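Local coordinates for antiterminator Q protein (Enterobacteria phage SfI, PDB 6JNY) that acts as a phage transcription antitermination factor, probably associating with RNA polymerase so that it reads through terminators, at residues 67-72 and 139-144. Residues are numbered along the deposited sequence; the frame is centred on the assembly and turned at random.
Sequences SQVVDS and FMIYPV
Val69 and Val144 meet methyl to methyl where helix 60-74 packs against the long C-terminal helix 123-155, an oblique, antiparallel-leaning helix pair in a mainly helical protein whose family belongs to the HTH clan; the contact is wholly apolar between residues 67-72 and 139-144. Over these segments the axes approach to 9.6 Å and their N-to-C directions differ by 135°, which brings Val69 opposite Val144 and Val70 opposite Ile141. Both valines of the first pair point from their backbones toward the partner helix, but their side chains slide past one another in opposite directions instead of meeting head-on. Each presents CG1, the branch anti to its own backbone N, and the two CG1 atoms lie 3.7 Å apart. The same methyl of Val69 lies 4.3 Å from CG2 of Ile141, one turn earlier on helix 123-155. Ile141 does not aim straight across from its backbone; its extended chain, with chi2 at 163°, carries CD1 over to Val70, where it comes 4.3 Å from CG2. This inner end is buried: Leu84 of helix 78-90 touches both Val70 and Ile141, while Trp23 of helix 10-28 packs on Val70. The Val144 end is less enclosed, although Val73 of helix 60-74 also packs on it. Pro143 interrupts the helical bonding just before Val144, and a kink accompanies it. Beside Val69, the Ser72 hydroxyl turns back on its own helix and donates from OG to Val69 O over 2.9 Å, 31° out of the carbonyl plane.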
loop_
_atom_site.group_PDB
_atom_site.type_symbol
_atom_site.label_atom_id
_atom_site.label_comp_id
_atom_site.label_asym_id
_atom_site.label_seq_id
_atom_site.Cartn_x
_atom_site.Cartn_y
_atom_site.Cartn_z
ATOM N N SER A 67 0.520 5.949 10.260
ATOM C CA SER A 67 1.456 4.829 10.229
ATOM C C SER A 67 0.975 3.690 11.115
ATOM O O SER A 67 1.102 2.513 10.750
ATOM C CB SER A 67 2.834 5.290 10.709
ATOM O OG SER A 67 3.400 6.275 9.863
ATOM N N GLN A 68 0.464 4.024 12.303
ATOM C CA GLN A 68 -0.073 3.009 13.200
ATOM C C GLN A 68 -1.271 2.319 12.570
ATOM O O GLN A 68 -1.420 1.094 12.674
ATOM C CB GLN A 68 -0.471 3.651 14.529
ATOM C CG GLN A 68 0.690 4.177 15.354
ATOM C CD GLN A 68 0.275 4.527 16.771
ATOM O OE1 GLN A 68 1.114 4.630 17.666
ATOM N NE2 GLN A 68 -1.028 4.705 16.984
ATOM N N VAL A 69 -2.132 3.083 11.893
ATOM C CA VAL A 69 -3.264 2.483 11.191
ATOM C C VAL A 69 -2.774 1.542 10.102
ATOM O O VAL A 69 -3.209 0.388 10.006
ATOM C CB VAL A 69 -4.188 3.581 10.638
ATOM C CG1 VAL A 69 -5.156 3.017 9.628
ATOM C CG2 VAL A 69 -4.916 4.261 11.774
ATOM N N VAL A 70 -1.871 2.025 9.246
ATOM C CA VAL A 70 -1.444 1.221 8.110
ATOM C C VAL A 70 -0.735 -0.042 8.572
ATOM O O VAL A 70 -0.984 -1.136 8.053
ATOM C CB VAL A 70 -0.575 2.057 7.157
ATOM C CG1 VAL A 70 0.066 1.173 6.108
ATOM C CG2 VAL A 70 -1.421 3.130 6.514
ATOM N N ASP A 71 0.156 0.076 9.555
ATOM C CA ASP A 71 0.870 -1.111 10.009
ATOM C C ASP A 71 -0.087 -2.126 10.610
ATOM O O ASP A 71 0.056 -3.335 10.382
ATOM C CB ASP A 71 1.946 -0.740 11.029
ATOM C CG ASP A 71 2.863 -1.909 11.349
ATOM O OD1 ASP A 71 3.781 -2.187 10.552
ATOM O OD2 ASP A 71 2.656 -2.563 12.392
ATOM N N SER A 72 -1.071 -1.653 11.375
ATOM C CA SER A 72 -2.000 -2.548 12.054
ATOM C C SER A 72 -2.948 -3.244 11.086
ATOM O O SER A 72 -3.569 -4.251 11.451
ATOM C CB SER A 72 -2.805 -1.757 13.080
ATOM O OG SER A 72 -3.816 -0.997 12.458
ATOM N N PHE A 139 -9.217 -0.332 0.497
ATOM C CA PHE A 139 -10.486 -0.759 1.074
ATOM C C PHE A 139 -10.323 -1.173 2.531
ATOM O O PHE A 139 -11.175 -0.850 3.376
ATOM C CB PHE A 139 -11.061 -1.897 0.230
ATOM C CG PHE A 139 -12.423 -2.336 0.678
ATOM C CD1 PHE A 139 -13.551 -1.665 0.250
ATOM C CD2 PHE A 139 -12.562 -3.398 1.552
ATOM C CE1 PHE A 139 -14.813 -2.062 0.676
ATOM C CE2 PHE A 139 -13.817 -3.794 1.987
ATOM C CZ PHE A 139 -14.933 -3.125 1.544
ATOM N N MET A 140 -9.250 -1.905 2.839
ATOM C CA MET A 140 -8.995 -2.348 4.210
ATOM C C MET A 140 -8.623 -1.173 5.104
ATOM O O MET A 140 -9.001 -1.129 6.286
ATOM C CB MET A 140 -7.861 -3.367 4.235
ATOM C CG MET A 140 -8.146 -4.694 3.557
ATOM S SD MET A 140 -6.586 -5.497 3.105
ATOM C CE MET A 140 -5.903 -5.828 4.726
ATOM N N ILE A 141 -7.847 -0.231 4.571
ATOM C CA ILE A 141 -7.350 0.868 5.386
ATOM C C ILE A 141 -8.457 1.867 5.720
ATOM O O ILE A 141 -8.507 2.392 6.838
ATOM C CB ILE A 141 -6.144 1.531 4.698
ATOM C CG1 ILE A 141 -4.944 0.592 4.724
ATOM C CG2 ILE A 141 -5.785 2.823 5.398
ATOM C CD1 ILE A 141 -3.867 0.999 3.718
ATOM N N TYR A 142 -9.357 2.149 4.780
ATOM C CA TYR A 142 -10.308 3.252 4.906
ATOM C C TYR A 142 -11.093 3.273 6.225
ATOM O O TYR A 142 -11.063 4.292 6.928
ATOM C CB TYR A 142 -11.279 3.316 3.709
ATOM C CG TYR A 142 -12.386 4.315 3.953
ATOM C CD1 TYR A 142 -12.169 5.670 3.758
ATOM C CD2 TYR A 142 -13.619 3.916 4.463
ATOM C CE1 TYR A 142 -13.147 6.608 4.017
ATOM C CE2 TYR A 142 -14.604 4.848 4.734
ATOM C CZ TYR A 142 -14.364 6.192 4.502
ATOM O OH TYR A 142 -15.348 7.127 4.765
ATOM N N PRO A 143 -11.828 2.217 6.596
ATOM C CA PRO A 143 -12.623 2.324 7.834
ATOM C C PRO A 143 -11.766 2.494 9.063
ATOM O O PRO A 143 -12.191 3.151 10.023
ATOM C CB PRO A 143 -13.396 1.005 7.879
ATOM C CG PRO A 143 -12.545 0.046 7.117
ATOM C CD PRO A 143 -11.913 0.862 6.014
ATOM N N VAL A 144 -10.564 1.928 9.060
ATOM C CA VAL A 144 -9.688 2.037 10.217
ATOM C C VAL A 144 -9.131 3.443 10.342
ATOM O O VAL A 144 -8.991 3.970 11.451
ATOM C CB VAL A 144 -8.575 0.978 10.156
ATOM C CG1 VAL A 144 -7.747 0.999 11.429
ATOM C CG2 VAL A 144 -9.184 -0.398 9.939
#